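Local coordinates for MsStt7d protein (Micromonas, PDB 4IX3) that is a state transition kinase homologue whose catalytic domain probably transfers phosphate from ATP to protein substrates, at residues P25-S30 against T35-V40; V48-K53 against E61-E66; C65-N70 against E105-M110; V69-H74 against M85-L90; R167-A172 against L184-L189. One frame throughout, in Å; residues are numbered along the deposited sequence. Where two conformers were deposited one is given.

Interaction 1. Residues P25-S30 against T35-V40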
# COMPACT_ATOMS: atom_id res chain seq x y z
N PRO B 25 0.95 -12.93 -14.79
CA PRO B 25 1.11 -11.49 -14.61
C PRO B 25 -0.22 -10.74 -14.40
O PRO B 25 -1.28 -11.21 -14.86
CB PRO B 25 1.75 -11.04 -15.93
CG PRO B 25 2.36 -12.25 -16.54
CD PRO B 25 1.74 -13.47 -15.91
N GLY B 26 -0.17 -9.65 -13.64
CA GLY B 26 -1.35 -8.83 -13.38
C GLY B 26 -1.80 -8.92 -11.93
O GLY B 26 -2.55 -9.82 -11.58
N PRO B 27 -1.37 -7.98 -11.08
CA PRO B 27 -1.84 -8.04 -9.69
C PRO B 27 -3.36 -8.07 -9.54
O PRO B 27 -4.08 -7.36 -10.24
CB PRO B 27 -1.23 -6.79 -9.07
CG PRO B 27 0.03 -6.59 -9.85
CD PRO B 27 -0.34 -6.94 -11.27
N LEU B 28 -3.84 -8.95 -8.66
CA LEU B 28 -5.26 -9.08 -8.34
C LEU B 28 -5.45 -7.98 -7.30
O LEU B 28 -6.51 -7.79 -6.68
CB LEU B 28 -5.47 -10.50 -7.79
CG LEU B 28 -6.86 -11.05 -7.51
CD1 LEU B 28 -7.73 -11.05 -8.76
CD2 LEU B 28 -6.65 -12.46 -6.98
N GLY B 29 -4.41 -7.17 -7.22
CA GLY B 29 -4.41 -6.00 -6.35
C GLY B 29 -3.08 -5.97 -5.61
O GLY B 29 -2.50 -7.00 -5.29
N SER B 30 -2.54 -4.77 -5.49
CA SER B 30 -1.64 -4.43 -4.39
C SER B 30 -2.47 -3.94 -3.19
O SER B 30 -3.45 -3.21 -3.37
CB SER B 30 -0.70 -3.33 -4.85
OG SER B 30 -1.28 -2.65 -5.95
N THR B 35 1.51 -7.97 -2.76
CA THR B 35 0.91 -8.04 -4.08
C THR B 35 0.37 -9.44 -4.28
O THR B 35 1.07 -10.42 -3.99
CB THR B 35 1.93 -7.72 -5.19
OG1 THR B 35 2.58 -6.48 -4.85
CG2 THR B 35 1.25 -7.55 -6.53
N VAL B 36 -0.88 -9.54 -4.73
CA VAL B 36 -1.55 -10.83 -4.97
C VAL B 36 -1.60 -11.06 -6.48
O VAL B 36 -1.93 -10.15 -7.23
CB VAL B 36 -2.96 -10.87 -4.32
CG1 VAL B 36 -3.60 -12.21 -4.65
CG2 VAL B 36 -2.85 -10.67 -2.82
N PHE B 37 -1.27 -12.27 -6.90
CA PHE B 37 -1.36 -12.68 -8.28
C PHE B 37 -2.23 -13.95 -8.39
O PHE B 37 -2.31 -14.72 -7.45
CB PHE B 37 0.03 -13.08 -8.79
CG PHE B 37 1.04 -11.97 -8.77
CD1 PHE B 37 1.32 -11.27 -9.92
CD2 PHE B 37 1.74 -11.68 -7.61
CE1 PHE B 37 2.24 -10.24 -9.88
CE2 PHE B 37 2.72 -10.68 -7.58
CZ PHE B 37 2.97 -9.98 -8.73
N ARG B 38 -2.84 -14.18 -9.54
CA ARG B 38 -3.41 -15.52 -9.81
C ARG B 38 -2.27 -16.44 -10.22
O ARG B 38 -1.26 -15.99 -10.76
CB ARG B 38 -4.41 -15.48 -10.95
CG ARG B 38 -5.71 -14.79 -10.63
CD ARG B 38 -6.53 -14.96 -11.89
NE ARG B 38 -7.78 -14.23 -11.82
CZ ARG B 38 -7.89 -12.93 -12.11
NH1 ARG B 38 -6.81 -12.25 -12.47
NH2 ARG B 38 -9.07 -12.31 -11.98
N GLY B 39 -2.44 -17.73 -10.00
CA GLY B 39 -1.47 -18.71 -10.50
C GLY B 39 -2.14 -20.05 -10.71
O GLY B 39 -3.34 -20.21 -10.50
N VAL B 40 -1.36 -20.99 -11.23
CA VAL B 40 -1.86 -22.34 -11.47
C VAL B 40 -0.83 -23.26 -10.81
O VAL B 40 0.38 -23.14 -11.08
CB VAL B 40 -1.97 -22.66 -12.97
CG1 VAL B 40 -2.44 -24.09 -13.15
CG2 VAL B 40 -2.94 -21.70 -13.66
O HOH W 1 -2.23 -12.48 -11.75
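Leu28 uses its two delta methyls on two side chains of the strand 35-40. CD2 meets Val36 CG1 at 3.8 Å, while CD1 sits over one face of the Arg38 guanidinium, 3.7 Å from Arg38 NH2 and displaced toward the rim. With Leu28 CG opposite the backbone N (chi1 -173°), the branch spreads across both neighbours; Arg38, extended from CG to NE, passes it at about a right angle, and its NH2 is held by a salt bridge to Glu116. Two backbone bonds tie the segments, Leu28 N to Val36 O (2.7 Å) and Val36 N to Gly29 O (3.1 Å); beyond them Ser30 and Thr35 form an antiparallel non-hydrogen-bonded pair, CA to CA 4.4 Å. This hairpin carries the glycine-rich loop of protein kinases, and Ser30 is an ADP-binding residue, although no nucleotide is bound here. On the face opposite Val36, Pro27 and Thr35 lie side by side, Pro27 CB 3.6 Å from Thr35 CG2. Further along, one water accepts from Arg38 N and donates to Gly26 O.

Interaction 2. Residues V48-K53 against E61-E66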
# COMPACT_ATOMS: atom_id res chain seq x y z
N VAL B 48 -4.17 -18.51 -5.68
CA VAL B 48 -3.82 -17.10 -5.53
C VAL B 48 -2.52 -17.08 -4.73
O VAL B 48 -2.32 -17.90 -3.84
CB VAL B 48 -4.97 -16.37 -4.82
CG1 VAL B 48 -4.54 -15.01 -4.32
CG2 VAL B 48 -6.13 -16.20 -5.79
N LEU B 49 -1.63 -16.15 -5.07
CA LEU B 49 -0.25 -16.12 -4.59
C LEU B 49 0.03 -14.70 -4.10
O LEU B 49 -0.34 -13.75 -4.78
CB LEU B 49 0.71 -16.40 -5.76
CG LEU B 49 0.66 -17.85 -6.26
CD1 LEU B 49 1.10 -17.91 -7.71
CD2 LEU B 49 1.48 -18.70 -5.31
N LYS B 50 0.68 -14.57 -2.96
CA LYS B 50 1.01 -13.22 -2.45
C LYS B 50 2.47 -13.16 -2.07
O LYS B 50 2.96 -14.06 -1.39
CB LYS B 50 0.19 -12.89 -1.18
CG LYS B 50 0.39 -11.45 -0.69
CD LYS B 50 -0.58 -11.10 0.45
CE LYS B 50 -0.37 -9.67 0.87
NZ LYS B 50 -1.31 -9.32 2.00
N ASN B 51 3.11 -12.03 -2.43
CA ASN B 51 4.44 -11.76 -1.88
C ASN B 51 4.46 -10.35 -1.26
O ASN B 51 3.43 -9.64 -1.30
CB ASN B 51 5.56 -11.94 -2.93
CG ASN B 51 5.57 -10.84 -3.98
OD1 ASN B 51 4.60 -10.07 -4.13
ND2 ASN B 51 6.68 -10.77 -4.75
N ALA B 52 5.56 -9.98 -0.62
CA ALA B 52 5.70 -8.65 -0.02
C ALA B 52 6.04 -7.63 -1.10
O ALA B 52 6.71 -7.94 -2.10
CB ALA B 52 6.79 -8.68 1.06
N LYS B 53 5.61 -6.38 -0.91
CA LYS B 53 6.11 -5.25 -1.73
C LYS B 53 7.53 -4.93 -1.29
O LYS B 53 7.77 -4.74 -0.09
CB LYS B 53 5.19 -4.03 -1.52
CG LYS B 53 3.86 -4.24 -2.26
CD LYS B 53 2.91 -3.06 -2.03
CE LYS B 53 3.28 -1.85 -2.86
NZ LYS B 53 2.12 -0.94 -2.71
N GLU B 61 7.88 -8.51 7.50
CA GLU B 61 7.38 -8.89 8.82
C GLU B 61 5.86 -8.97 8.79
O GLU B 61 5.24 -9.86 9.40
CB GLU B 61 7.90 -7.93 9.88
CG GLU B 61 9.42 -8.07 10.13
CD GLU B 61 10.36 -7.51 9.03
OE1 GLU B 61 10.00 -6.65 8.19
OE2 GLU B 61 11.55 -7.91 9.03
N LEU B 62 5.21 -8.08 8.06
CA LEU B 62 3.73 -8.12 7.95
C LEU B 62 3.29 -9.38 7.18
O LEU B 62 2.30 -10.02 7.56
CB LEU B 62 3.23 -6.84 7.24
CG LEU B 62 3.37 -5.58 8.09
CD1 LEU B 62 3.10 -4.40 7.17
CD2 LEU B 62 2.40 -5.60 9.26
N LEU B 63 4.02 -9.78 6.13
CA LEU B 63 3.64 -10.99 5.42
C LEU B 63 3.88 -12.21 6.32
O LEU B 63 3.10 -13.17 6.27
CB LEU B 63 4.44 -11.12 4.12
CG LEU B 63 4.00 -12.24 3.17
CD1 LEU B 63 2.63 -11.91 2.56
CD2 LEU B 63 5.03 -12.42 2.04
N GLU B 64 4.93 -12.20 7.13
CA GLU B 64 5.16 -13.29 8.07
C GLU B 64 4.03 -13.39 9.09
O GLU B 64 3.62 -14.50 9.44
CB GLU B 64 6.49 -13.12 8.78
CG GLU B 64 7.65 -13.54 7.88
CD GLU B 64 9.01 -13.20 8.47
OE1 GLU B 64 9.10 -12.36 9.38
OE2 GLU B 64 9.99 -13.65 7.85
N CYS B 65 3.54 -12.26 9.57
CA CYS B 65 2.40 -12.30 10.47
C CYS B 65 1.16 -12.85 9.76
O CYS B 65 0.41 -13.68 10.34
CB CYS B 65 2.14 -10.91 11.03
SG CYS B 65 1.08 -10.97 12.47
N GLU B 66 0.88 -12.37 8.56
CA GLU B 66 -0.23 -12.90 7.78
C GLU B 66 -0.09 -14.41 7.62
O GLU B 66 -1.07 -15.17 7.72
CB GLU B 66 -0.29 -12.22 6.42
CG GLU B 66 -1.41 -12.77 5.57
CD GLU B 66 -1.66 -11.96 4.31
OE1 GLU B 66 -0.90 -10.97 4.11
OE2 GLU B 66 -2.55 -12.33 3.52
O HOH W 2 -3.79 -10.62 2.02
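Lys50 and Glu66 form a salt bridge, Lys50 NZ standing 2.7 Å from Glu66 OE1 and approaching by the syn lone pair, on the side of the other carboxylate oxygen. Both chains are extended beyond CG, and both start with CG turned away from the backbone N (chi1 -174° in Lys50, 178° in Glu66), which lets them meet obliquely at their charged ends between strand and helix. A water closes the polar group: it accepts from Lys50 NZ at 2.8 Å and donates to Glu66 OE2 at 2.6 Å. This is the lysine-glutamate pair of the kinase fold, whose closure marks the inward position of the helix; Lys50 is also an ADP-binding residue of this protein, although no nucleotide is bound to this chain.

The apolar contacts belong to Leu63. Its CD1 runs alongside the lysine stem, 3.9 Å from Lys50 CD, the two chains pointing in opposite directions. The other branch, CD2, meets the backbone at Ala52 N (3.6 Å) and the methyl Ala52 CB (4.2 Å). A methionine in place of Lys50 would probably leave Glu66 OE1 without its charged mate and the helix less firmly tied to the strand.

Strand 48-52 and helix 61-66 run at 144°, their axes 8.4 Å apart; strands 34-41 and 106-112 flank strand 45-52 in the sheet, and Leu63 also touches Leu109 of strand 106-112.

Interaction 3. Residues C65-N70 against E105-M110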
# COMPACT_ATOMS: atom_id res chain seq x y z
N CYS B 65 3.54 -12.26 9.57
CA CYS B 65 2.40 -12.30 10.47
C CYS B 65 1.16 -12.85 9.76
O CYS B 65 0.41 -13.68 10.34
CB CYS B 65 2.14 -10.91 11.03
SG CYS B 65 1.08 -10.97 12.47
N GLU B 66 0.88 -12.37 8.56
CA GLU B 66 -0.23 -12.90 7.78
C GLU B 66 -0.09 -14.41 7.62
O GLU B 66 -1.07 -15.17 7.72
CB GLU B 66 -0.29 -12.22 6.42
CG GLU B 66 -1.41 -12.77 5.57
CD GLU B 66 -1.66 -11.96 4.31
OE1 GLU B 66 -0.90 -10.97 4.11
OE2 GLU B 66 -2.55 -12.33 3.52
N MET B 67 1.13 -14.89 7.39
CA MET B 67 1.37 -16.32 7.29
C MET B 67 1.02 -17.03 8.59
O MET B 67 0.28 -18.04 8.53
CB MET B 67 2.85 -16.53 6.95
CG MET B 67 3.18 -18.01 6.85
SD MET B 67 4.86 -18.32 6.18
CE MET B 67 5.85 -17.72 7.54
N ASP B 68 1.53 -16.53 9.72
CA ASP B 68 1.28 -17.15 11.01
C ASP B 68 -0.25 -17.21 11.28
O ASP B 68 -0.79 -18.25 11.77
CB ASP B 68 1.91 -16.35 12.16
CG ASP B 68 3.44 -16.36 12.14
OD1 ASP B 68 4.03 -17.27 11.54
OD2 ASP B 68 4.04 -15.47 12.82
N VAL B 69 -0.95 -16.10 11.05
CA VAL B 69 -2.41 -16.06 11.33
C VAL B 69 -3.09 -17.04 10.37
O VAL B 69 -4.05 -17.72 10.79
CB VAL B 69 -2.97 -14.62 11.23
CG1 VAL B 69 -4.50 -14.63 11.32
CG2 VAL B 69 -2.34 -13.72 12.28
N ASN B 70 -2.67 -17.15 9.11
CA ASN B 70 -3.26 -18.15 8.21
C ASN B 70 -3.04 -19.57 8.69
O ASN B 70 -3.95 -20.37 8.61
CB ASN B 70 -2.73 -18.01 6.79
CG ASN B 70 -3.58 -17.08 5.95
OD1 ASN B 70 -4.58 -17.51 5.38
ND2 ASN B 70 -3.20 -15.80 5.88
N GLU B 105 12.45 -14.24 -6.24
CA GLU B 105 13.14 -14.36 -4.94
C GLU B 105 12.28 -13.79 -3.79
O GLU B 105 11.77 -12.66 -3.88
CB GLU B 105 14.49 -13.61 -5.07
CG GLU B 105 15.34 -13.64 -3.81
CD GLU B 105 15.02 -12.57 -2.75
OE1 GLU B 105 14.79 -11.40 -3.19
OE2 GLU B 105 15.03 -12.86 -1.52
N GLY B 106 12.20 -14.52 -2.68
CA GLY B 106 11.53 -14.10 -1.46
C GLY B 106 10.39 -15.04 -1.07
O GLY B 106 10.15 -16.06 -1.70
N LEU B 107 9.67 -14.66 -0.05
CA LEU B 107 8.61 -15.47 0.55
C LEU B 107 7.30 -15.25 -0.21
O LEU B 107 6.88 -14.10 -0.45
CB LEU B 107 8.46 -15.08 2.02
CG LEU B 107 7.35 -15.86 2.76
CD1 LEU B 107 7.74 -17.33 2.88
CD2 LEU B 107 7.19 -15.24 4.16
N TRP B 108 6.63 -16.34 -0.51
CA TRP B 108 5.29 -16.36 -1.09
C TRP B 108 4.31 -17.11 -0.22
O TRP B 108 4.68 -18.13 0.41
CB TRP B 108 5.27 -17.05 -2.45
CG TRP B 108 6.04 -16.28 -3.49
CD1 TRP B 108 7.41 -16.27 -3.75
CD2 TRP B 108 5.43 -15.39 -4.43
NE1 TRP B 108 7.66 -15.44 -4.82
CE2 TRP B 108 6.49 -14.88 -5.28
CE3 TRP B 108 4.11 -15.02 -4.70
CZ2 TRP B 108 6.23 -13.96 -6.27
CZ3 TRP B 108 3.85 -14.11 -5.71
CH2 TRP B 108 4.89 -13.58 -6.49
N LEU B 109 3.05 -16.66 -0.17
CA LEU B 109 1.93 -17.44 0.41
C LEU B 109 1.03 -17.88 -0.72
O LEU B 109 0.88 -17.20 -1.75
CB LEU B 109 1.16 -16.56 1.39
CG LEU B 109 2.01 -15.93 2.48
CD1 LEU B 109 1.09 -15.19 3.46
CD2 LEU B 109 2.85 -16.98 3.22
N MET B 110 0.33 -19.01 -0.52
CA MET B 110 -0.56 -19.55 -1.54
C MET B 110 -1.89 -20.00 -0.91
O MET B 110 -1.90 -20.59 0.18
CB MET B 110 0.12 -20.73 -2.25
CG MET B 110 -0.64 -21.22 -3.48
SD MET B 110 0.31 -22.37 -4.49
CE MET B 110 0.16 -23.87 -3.51
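Met67 lays its stem against Leu109, the two side chains crossing at about a right angle. Leu109 CD2 does most of the touching, 3.8 Å from Met67 CB and equally close to Met67 CG and Met67 SD, while the sulfur also faces Leu107 CD2 at 4.4 Å. The second branch, Leu109 CD1, turns to the helix backbone, 3.9 Å from Met67 N, and meets the aliphatic part of Glu66 at its CG (4.1 Å). With CG opposite the carbonyl carbon (chi1 -54°), Leu109 presents both methyls to the helix. An alanine in place of Leu109 would probably open a gap between helix and strand where the two methyls lay, leaving the Met67 stem freer to move.

One shell out, Asn70 secures the helix turn. Its ND2 donates to Glu66 O at 2.9 Å from 47° above the carbonyl plane, and Asn70 N reaches the same oxygen from the opposite face. Asn70 OD1 in turn accepts from Trp111 NE1, a polar tie from helix to strand.

The contact lays the helix corresponding to alpha-C of protein kinases on the N-lobe sheet: helix 65-70 and strand 106-110 run at 34° with axes 9.8 Å apart, strands 45-52 and 84-90 flank the latter, and Cys87 of strand 84-90 also touches Met67.

Interaction 4. Residues V69-H74 against M85-L90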
# COMPACT_ATOMS: atom_id res chain seq x y z
N VAL B 69 -0.95 -16.10 11.05
CA VAL B 69 -2.41 -16.06 11.33
C VAL B 69 -3.09 -17.04 10.37
O VAL B 69 -4.05 -17.72 10.79
CB VAL B 69 -2.97 -14.62 11.23
CG1 VAL B 69 -4.50 -14.63 11.32
CG2 VAL B 69 -2.34 -13.72 12.28
N ASN B 70 -2.67 -17.15 9.11
CA ASN B 70 -3.26 -18.15 8.21
C ASN B 70 -3.04 -19.57 8.69
O ASN B 70 -3.95 -20.37 8.61
CB ASN B 70 -2.73 -18.01 6.79
CG ASN B 70 -3.58 -17.08 5.95
OD1 ASN B 70 -4.58 -17.51 5.38
ND2 ASN B 70 -3.20 -15.80 5.88
N TYR B 71 -1.88 -19.87 9.27
CA TYR B 71 -1.71 -21.22 9.83
C TYR B 71 -2.65 -21.40 11.00
O TYR B 71 -3.23 -22.48 11.17
CB TYR B 71 -0.25 -21.44 10.27
CG TYR B 71 0.66 -21.83 9.13
CD1 TYR B 71 0.62 -23.12 8.60
CD2 TYR B 71 1.64 -20.97 8.66
CE1 TYR B 71 1.48 -23.55 7.58
CE2 TYR B 71 2.53 -21.39 7.67
CZ TYR B 71 2.43 -22.64 7.10
OH TYR B 71 3.30 -23.03 6.10
N HIS B 72 -2.80 -20.39 11.85
CA HIS B 72 -3.73 -20.49 12.98
C HIS B 72 -5.16 -20.75 12.52
O HIS B 72 -5.86 -21.58 13.12
CB HIS B 72 -3.66 -19.22 13.84
CG HIS B 72 -4.42 -19.30 15.12
ND1 HIS B 72 -3.98 -20.01 16.19
CD2 HIS B 72 -5.62 -18.70 15.49
CE1 HIS B 72 -4.88 -19.88 17.19
NE2 HIS B 72 -5.86 -19.05 16.76
N VAL B 73 -5.60 -19.99 11.53
CA VAL B 73 -6.97 -20.14 10.99
C VAL B 73 -7.17 -21.48 10.31
O VAL B 73 -8.24 -22.10 10.44
CB VAL B 73 -7.31 -18.97 10.05
CG1 VAL B 73 -8.62 -19.22 9.29
CG2 VAL B 73 -7.43 -17.70 10.88
N HIS B 74 -6.15 -21.96 9.61
CA HIS B 74 -6.25 -23.26 8.97
C HIS B 74 -6.41 -24.36 10.03
O HIS B 74 -7.19 -25.30 9.84
CB HIS B 74 -4.98 -23.52 8.17
CG HIS B 74 -5.01 -24.86 7.50
ND1 HIS B 74 -5.52 -25.05 6.27
CD2 HIS B 74 -4.61 -26.11 7.96
CE1 HIS B 74 -5.39 -26.34 5.92
NE2 HIS B 74 -4.82 -26.99 6.96
N MET B 85 -2.82 -22.86 1.53
CA MET B 85 -2.05 -24.00 1.00
C MET B 85 -0.59 -23.93 1.39
O MET B 85 0.14 -24.89 1.12
CB MET B 85 -2.19 -24.03 -0.53
CG MET B 85 -3.64 -24.27 -0.96
SD MET B 85 -3.92 -24.22 -2.75
CE MET B 85 -3.25 -25.79 -3.31
N GLY B 86 -0.17 -22.94 2.18
CA GLY B 86 1.19 -22.88 2.70
C GLY B 86 2.04 -21.79 2.08
O GLY B 86 1.53 -20.79 1.58
N CYS B 87 3.35 -21.96 2.21
CA CYS B 87 4.29 -20.96 1.74
C CYS B 87 5.24 -21.55 0.72
O CYS B 87 5.36 -22.78 0.64
CB CYS B 87 5.05 -20.34 2.91
SG CYS B 87 6.28 -21.43 3.65
N ILE B 88 5.96 -20.68 0.01
CA ILE B 88 7.08 -21.09 -0.86
C ILE B 88 8.09 -19.98 -0.80
O ILE B 88 7.76 -18.86 -1.20
CB ILE B 88 6.64 -21.30 -2.35
CG1 ILE B 88 5.27 -21.97 -2.44
CG2 ILE B 88 7.75 -22.10 -3.08
CD1 ILE B 88 4.10 -21.00 -2.60
N GLU B 89 9.31 -20.23 -0.35
CA GLU B 89 10.35 -19.20 -0.34
C GLU B 89 11.40 -19.51 -1.40
O GLU B 89 11.91 -20.57 -1.41
CB GLU B 89 10.95 -19.09 1.04
CG GLU B 89 11.83 -17.85 1.19
CD GLU B 89 12.28 -17.62 2.61
OE1 GLU B 89 12.41 -18.57 3.39
OE2 GLU B 89 12.49 -16.47 2.96
N LEU B 90 11.67 -18.56 -2.29
CA LEU B 90 12.64 -18.78 -3.36
C LEU B 90 13.88 -17.92 -3.15
O LEU B 90 13.78 -16.75 -2.78
CB LEU B 90 12.01 -18.47 -4.72
CG LEU B 90 11.30 -19.63 -5.41
CD1 LEU B 90 9.80 -19.39 -5.48
CD2 LEU B 90 11.87 -19.86 -6.81
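Tyr71 swings its CG opposite the carbonyl carbon (chi1 -82°), which carries the ring from the side of the helix toward Gly86 and Cys87, so that only the phenol oxygen arrives there. Cys87 places SG between its backbone N and carbonyl carbon (chi1 73°), on the flank the hydroxyl approaches. The distances are those of loose packing: Tyr71 OH stands 4.0 Å from Gly86 CA, 4.0 Å from Cys87 N and 4.2 Å from Cys87 SG, and no hydrogen bond crosses the contact. Cys87 N is satisfied otherwise, by Thr13 OG1, and Thr13 touches Tyr71 as well.

The strand side has a distinctive backbone. Met85 and Gly86 both face Met110, a classic beta bulge, and Gly86 adopts a phi of 109°. With that backbone a side chain would collide with the carbonyl oxygen of Met85, a conflict that glycine avoids.

The small buried area, 82 Å² over both sides, marks this as a light touch between helix 59-76 and strand 84-90. Phe84, at the start of that strand, adds an edge-to-face ring contact with Tyr71, while Cys87 packs on Leu107 and Leu109 of strand 106-112, next to it in the sheet.

Interaction 5. Residues R167-A172 against L184-L189. With MG (magnesium ion), chain E.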
# COMPACT_ATOMS: atom_id res chain seq x y z
N ARG B 167 -10.20 -7.54 10.94
CA ARG B 167 -9.78 -6.15 10.76
C ARG B 167 -10.14 -5.54 9.41
O ARG B 167 -10.18 -4.31 9.29
CB ARG B 167 -8.27 -6.02 11.01
CG ARG B 167 -7.91 -4.96 12.04
CD ARG B 167 -6.60 -4.27 11.68
NE ARG B 167 -5.70 -4.17 12.82
CZ ARG B 167 -5.52 -3.06 13.53
NH1 ARG B 167 -6.17 -1.95 13.21
NH2 ARG B 167 -4.68 -3.06 14.56
N ASP B 168 -10.39 -6.36 8.39
CA ASP B 168 -10.64 -5.80 7.05
C ASP B 168 -11.85 -6.45 6.40
O ASP B 168 -11.85 -6.80 5.22
CB ASP B 168 -9.38 -5.92 6.15
CG ASP B 168 -9.40 -4.95 4.97
OD1 ASP B 168 -10.25 -4.04 4.95
OD2 ASP B 168 -8.56 -5.12 4.04
N VAL B 169 -12.90 -6.58 7.22
CA VAL B 169 -14.16 -7.13 6.70
C VAL B 169 -14.81 -6.08 5.79
O VAL B 169 -14.98 -4.90 6.19
CB VAL B 169 -15.07 -7.50 7.88
CG1 VAL B 169 -16.47 -7.84 7.39
CG2 VAL B 169 -14.47 -8.66 8.67
N LYS B 170 -15.19 -6.51 4.60
CA LYS B 170 -15.85 -5.65 3.63
C LYS B 170 -16.26 -6.53 2.45
O LYS B 170 -15.71 -7.62 2.29
CB LYS B 170 -14.97 -4.45 3.16
CG LYS B 170 -13.61 -4.91 2.60
CD LYS B 170 -12.74 -3.69 2.39
CE LYS B 170 -11.37 -4.02 1.81
NZ LYS B 170 -10.35 -3.06 2.33
N PRO B 171 -17.17 -6.06 1.60
CA PRO B 171 -17.57 -6.86 0.44
C PRO B 171 -16.41 -7.28 -0.48
O PRO B 171 -16.43 -8.39 -1.03
CB PRO B 171 -18.63 -5.97 -0.24
CG PRO B 171 -19.25 -5.21 0.93
CD PRO B 171 -18.03 -4.85 1.75
N ALA B 172 -15.37 -6.44 -0.63
CA ALA B 172 -14.27 -6.78 -1.52
C ALA B 172 -13.48 -7.96 -0.96
O ALA B 172 -12.69 -8.55 -1.70
CB ALA B 172 -13.31 -5.58 -1.70
N LEU B 184 -20.22 -17.92 1.55
CA LEU B 184 -19.21 -16.85 1.55
C LEU B 184 -17.98 -17.26 2.33
O LEU B 184 -18.10 -17.83 3.42
CB LEU B 184 -19.78 -15.59 2.20
CG LEU B 184 -20.93 -14.87 1.46
CD1 LEU B 184 -21.13 -13.48 2.04
CD2 LEU B 184 -20.76 -14.89 -0.05
N LYS B 185 -16.82 -16.95 1.77
CA LYS B 185 -15.55 -17.07 2.49
C LYS B 185 -14.85 -15.70 2.54
O LYS B 185 -14.90 -14.94 1.56
CB LYS B 185 -14.63 -18.11 1.84
CG LYS B 185 -15.19 -19.56 1.90
CD LYS B 185 -14.23 -20.54 1.27
CE LYS B 185 -14.78 -21.96 1.37
NZ LYS B 185 -13.79 -22.93 0.79
N LEU B 186 -14.20 -15.44 3.65
CA LEU B 186 -13.33 -14.24 3.79
C LEU B 186 -12.01 -14.48 3.08
O LEU B 186 -11.48 -15.60 3.09
CB LEU B 186 -13.08 -13.95 5.26
CG LEU B 186 -14.33 -13.30 5.94
CD1 LEU B 186 -14.31 -13.56 7.43
CD2 LEU B 186 -14.39 -11.81 5.70
N ILE B 187 -11.42 -13.42 2.55
CA ILE B 187 -10.02 -13.45 2.20
C ILE B 187 -9.31 -12.37 3.02
O ILE B 187 -9.95 -11.52 3.68
CB ILE B 187 -9.76 -13.19 0.72
CG1 ILE B 187 -10.32 -11.84 0.27
CG2 ILE B 187 -10.35 -14.33 -0.12
CD1 ILE B 187 -9.65 -11.32 -1.01
N ASP B 188 -7.97 -12.37 2.93
CA ASP B 188 -7.13 -11.24 3.31
C ASP B 188 -7.03 -11.07 4.83
O ASP B 188 -7.67 -10.17 5.44
CB ASP B 188 -7.56 -9.94 2.63
CG ASP B 188 -6.71 -8.78 3.10
OD1 ASP B 188 -5.53 -9.01 3.51
OD2 ASP B 188 -7.29 -7.63 3.16
N LEU B 189 -6.20 -11.91 5.46
CA LEU B 189 -5.87 -11.78 6.85
C LEU B 189 -4.61 -10.92 7.02
O LEU B 189 -3.97 -10.94 8.08
CB LEU B 189 -5.65 -13.18 7.46
CG LEU B 189 -6.91 -14.03 7.55
CD1 LEU B 189 -6.58 -15.51 7.65
CD2 LEU B 189 -7.90 -13.59 8.62
MG MG E . -6.72 -5.66 3.45
O HOH W 3 -6.16 -6.09 5.40
O HOH W 4 -4.80 -6.40 2.86
O HOH W 5 -7.13 -5.36 1.50
O HOH W 6 -5.99 -3.81 3.66
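Asp168 OD2 is gripped by the magnesium ion at 2.0 Å and, weakly, by Lys170 NZ; it lies beside Asp188 OD2, which binds the same ion at 2.1 Å. The two oxygens are 2.9 Å apart because both are ligands in adjacent positions of one octahedron, whose other four corners are waters. Water 4 stands opposite Asp168 OD2 and water 6 opposite Asp188 OD2. Each aspartate has its CG anti to the backbone N (chi1 -159° and 177°), which sends both carboxylates toward the metal, their planes 82° apart.

Second-shell bonds position these ligands. Lys170 NZ donates to Asp168 OD1 at 2.8 Å through the syn lone pair, and Asp212 is a further partner of the lysine. Asp188 OD1 accepts from Gly190 N, and Asn173 ND2 reaches Asp188 OD2 weakly.

By sequence, segment 167-172 belongs to the catalytic loop of the protein kinase fold, Asp168 being the aspartate of its His-Arg-Asp motif, and Asp188 begins an Asp-Leu-Gly triplet where most kinases have Asp-Phe-Gly. The metal therefore joins the catalytic loop to the start of the activation segment, in the ATP-binding cleft.

Behind the polar site the contact is looser: Val169 CG2 lies 4.3 Å from Leu186 CD2, the apolar pair, and Ile187 CD1 comes 4.2 Å from the carbonyl oxygen Ala172 O. Val169 and Leu186 both rest also on Leu156 of helix 141-161.

In the fold
From the N terminus, interaction 1 closes the shortest loop, a hairpin with four residues between its segments. Interaction 2 follows in series, joining the next strand, 45-52, to helix 59-76; the two touch through backbone pairing of strands 34-41 and 45-52. Interactions 3 and 4 both start on that helix and share Val69 and Asn70, and the shorter loop of interaction 4 ends within that of interaction 3; strands 84-90 and 106-112 pair. Interactions 2 to 4 tie helix 59-76 to the N-lobe sheet, which interaction 1 begins. Interaction 5 closes a separate later loop near the chain centre, and Leu189 packs on Glu66, Val69, Asn70 and Val73, linking it to the helix.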